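Local coordinates for protein ATP-dependent DNA helicase uvsW (Enterobacteria phage T4, PDB 2OCA) that couples ATP hydrolysis to 3'-5' unwinding of duplex DNA and drives branch migration in recombination-dependent DNA repair in phage T4, at residues 352-357 with 400-405. The protein carries 1 engineered substitution. Residues are numbered along the deposited sequence; the frame is centred on the assembly and turned at random.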
loop_
_atom_site.group_PDB
_atom_site.type_symbol
_atom_site.label_atom_id
_atom_site.label_comp_id
_atom_site.label_asym_id
_atom_site.label_seq_id
_atom_site.Cartn_x
_atom_site.Cartn_y
_atom_site.Cartn_z
ATOM N N VAL A 352 14.441 -14.795 -16.125
ATOM C CA VAL A 352 13.365 -15.143 -17.040
ATOM C C VAL A 352 13.330 -16.664 -17.146
ATOM O O VAL A 352 14.235 -17.284 -17.696
ATOM C CB VAL A 352 13.573 -14.528 -18.427
ATOM C CG1 VAL A 352 12.472 -14.991 -19.369
ATOM C CG2 VAL A 352 13.564 -13.020 -18.318
ATOM N N MET A 353 12.283 -17.265 -16.598
ATOM C CA MET A 353 12.148 -18.708 -16.615
ATOM C C MET A 353 11.502 -19.216 -17.880
ATOM O O MET A 353 10.465 -18.717 -18.306
ATOM C CB MET A 353 11.312 -19.186 -15.425
ATOM C CG MET A 353 11.811 -18.729 -14.074
ATOM S SD MET A 353 13.476 -19.295 -13.732
ATOM C CE MET A 353 14.448 -17.939 -14.459
ATOM N N PHE A 354 12.122 -20.223 -18.476
ATOM C CA PHE A 354 11.579 -20.837 -19.674
ATOM C C PHE A 354 11.739 -22.348 -19.554
ATOM O O PHE A 354 12.524 -22.842 -18.741
ATOM C CB PHE A 354 12.297 -20.340 -20.928
ATOM C CG PHE A 354 13.707 -20.807 -21.038
ATOM C CD1 PHE A 354 14.758 -19.960 -20.709
ATOM C CD2 PHE A 354 13.991 -22.106 -21.456
ATOM C CE1 PHE A 354 16.076 -20.398 -20.798
ATOM C CE2 PHE A 354 15.304 -22.556 -21.547
ATOM C CZ PHE A 354 16.351 -21.701 -21.218
ATOM N N LYS A 355 10.985 -23.076 -20.366
ATOM C CA LYS A 355 11.043 -24.526 -20.359
ATOM C C LYS A 355 11.791 -25.052 -21.589
ATOM O O LYS A 355 12.784 -25.763 -21.456
ATOM C CB LYS A 355 9.628 -25.095 -20.319
ATOM C CG LYS A 355 9.573 -26.599 -20.357
ATOM C CD LYS A 355 8.141 -27.083 -20.484
ATOM C CE LYS A 355 8.075 -28.600 -20.574
ATOM N NZ LYS A 355 6.679 -29.089 -20.763
ATOM N N HIS A 356 11.330 -24.687 -22.781
ATOM C CA HIS A 356 11.969 -25.145 -24.012
ATOM C C HIS A 356 13.055 -24.205 -24.525
ATOM O O HIS A 356 12.847 -22.999 -24.630
ATOM C CB HIS A 356 10.916 -25.379 -25.101
ATOM C CG HIS A 356 9.910 -26.433 -24.747
ATOM N ND1 HIS A 356 8.675 -26.137 -24.216
ATOM C CD2 HIS A 356 9.976 -27.783 -24.814
ATOM C CE1 HIS A 356 8.021 -27.259 -23.970
ATOM N NE2 HIS A 356 8.790 -28.272 -24.324
ATOM N N VAL A 357 14.210 -24.780 -24.853
ATOM C CA VAL A 357 15.360 -24.025 -25.324
ATOM C C VAL A 357 15.108 -23.103 -26.510
ATOM O O VAL A 357 15.683 -22.015 -26.581
ATOM C CB VAL A 357 16.515 -24.976 -25.645
ATOM C CG1 VAL A 357 17.654 -24.224 -26.315
ATOM C CG2 VAL A 357 16.999 -25.614 -24.364
ATOM N N ILE A 400 20.032 -9.348 -16.418
ATOM C CA ILE A 400 18.907 -10.197 -16.793
ATOM C C ILE A 400 19.491 -11.561 -17.112
ATOM O O ILE A 400 20.348 -11.693 -17.980
ATOM C CB ILE A 400 18.187 -9.737 -18.071
ATOM C CG1 ILE A 400 17.775 -8.270 -17.972
ATOM C CG2 ILE A 400 16.970 -10.618 -18.299
ATOM C CD1 ILE A 400 17.198 -7.722 -19.264
ATOM N N ILE A 401 19.038 -12.582 -16.409
ATOM C CA ILE A 401 19.541 -13.909 -16.687
ATOM C C ILE A 401 18.378 -14.783 -17.145
ATOM O O ILE A 401 17.365 -14.901 -16.456
ATOM C CB ILE A 401 20.264 -14.497 -15.441
ATOM C CG1 ILE A 401 19.654 -15.834 -15.045
ATOM C CG2 ILE A 401 20.235 -13.503 -14.301
ATOM C CD1 ILE A 401 20.072 -16.960 -15.949
ATOM N N VAL A 402 18.530 -15.362 -18.336
ATOM C CA VAL A 402 17.528 -16.239 -18.937
ATOM C C VAL A 402 17.880 -17.695 -18.638
ATOM O O VAL A 402 18.802 -18.242 -19.228
ATOM C CB VAL A 402 17.501 -16.059 -20.452
ATOM C CG1 VAL A 402 16.446 -16.952 -21.060
ATOM C CG2 VAL A 402 17.246 -14.614 -20.791
ATOM N N ALA A 403 17.146 -18.329 -17.732
ATOM C CA ALA A 403 17.447 -19.709 -17.380
ATOM C C ALA A 403 16.238 -20.621 -17.459
ATOM O O ALA A 403 15.122 -20.162 -17.658
ATOM C CB ALA A 403 18.041 -19.764 -15.985
ATOM N N SER A 404 16.472 -21.921 -17.313
ATOM C CA SER A 404 15.391 -22.891 -17.353
ATOM C C SER A 404 15.041 -23.256 -15.915
ATOM O O SER A 404 15.858 -23.069 -15.012
ATOM C CB SER A 404 15.817 -24.141 -18.121
ATOM O OG SER A 404 16.705 -24.927 -17.354
ATOM N N TYR A 405 13.831 -23.772 -15.700
ATOM C CA TYR A 405 13.400 -24.136 -14.353
ATOM C C TYR A 405 14.370 -25.118 -13.732
ATOM O O TYR A 405 14.538 -25.140 -12.509
ATOM C CB TYR A 405 11.986 -24.733 -14.358
ATOM C CG TYR A 405 10.899 -23.749 -14.755
ATOM C CD1 TYR A 405 10.354 -23.756 -16.042
ATOM C CD2 TYR A 405 10.423 -22.802 -13.848
ATOM C CE1 TYR A 405 9.364 -22.846 -16.416
ATOM C CE2 TYR A 405 9.432 -21.887 -14.213
ATOM C CZ TYR A 405 8.909 -21.916 -15.497
ATOM O OH TYR A 405 7.934 -21.013 -15.860
#
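Phe354 holds CG between its backbone N and carbonyl carbon (chi1 69°), a torsion that lays the ring across the end of strand 400-404. One face of the ring takes Ser404, whose CB makes an off-centre CH-pi contact, while CG1 of Val402 meets the ring edge 3.5 Å from CD1 of Phe354. In Met353, chi1 (-55°) sets CG anti to the carbonyl carbon with CB over the Tyr405 ring, and bends at chi2 and chi3 then turn SD and CE toward Ala403. This CB makes a CH-pi contact over the tyrosine face, 3.9 Å from the ring centroid; SD adds a longer, oblique Met-aromatic contact, 5.2 Å from the Tyr405 centroid, and CE reaches CB of Ala403. The two strands are neighbours in the parallel sheet of the C-terminal helicase domain, a P-loop NTPase-like, RecA-type alpha/beta fold, and the chain between them passes through strand 374-377, which flanks 400-404 on its other side. Val352 N donates a hydrogen bond to Ile401 O at 2.9 Å. Ala403 N then donates one to Val352 O, and Phe354 N one to Ala403 O, before a weak hydrogen bond of 3.4 Å from Tyr405 N to Phe354 O. Opposite the Met353-Ala403 face, Val352 and Ile400 lie side by side and pack on helix 330-344. Ser404 N-caps helix 405-410 through a weak bond from Val407 N to OG, and Tyr405 OH is hydrogen-bonded to His424 O.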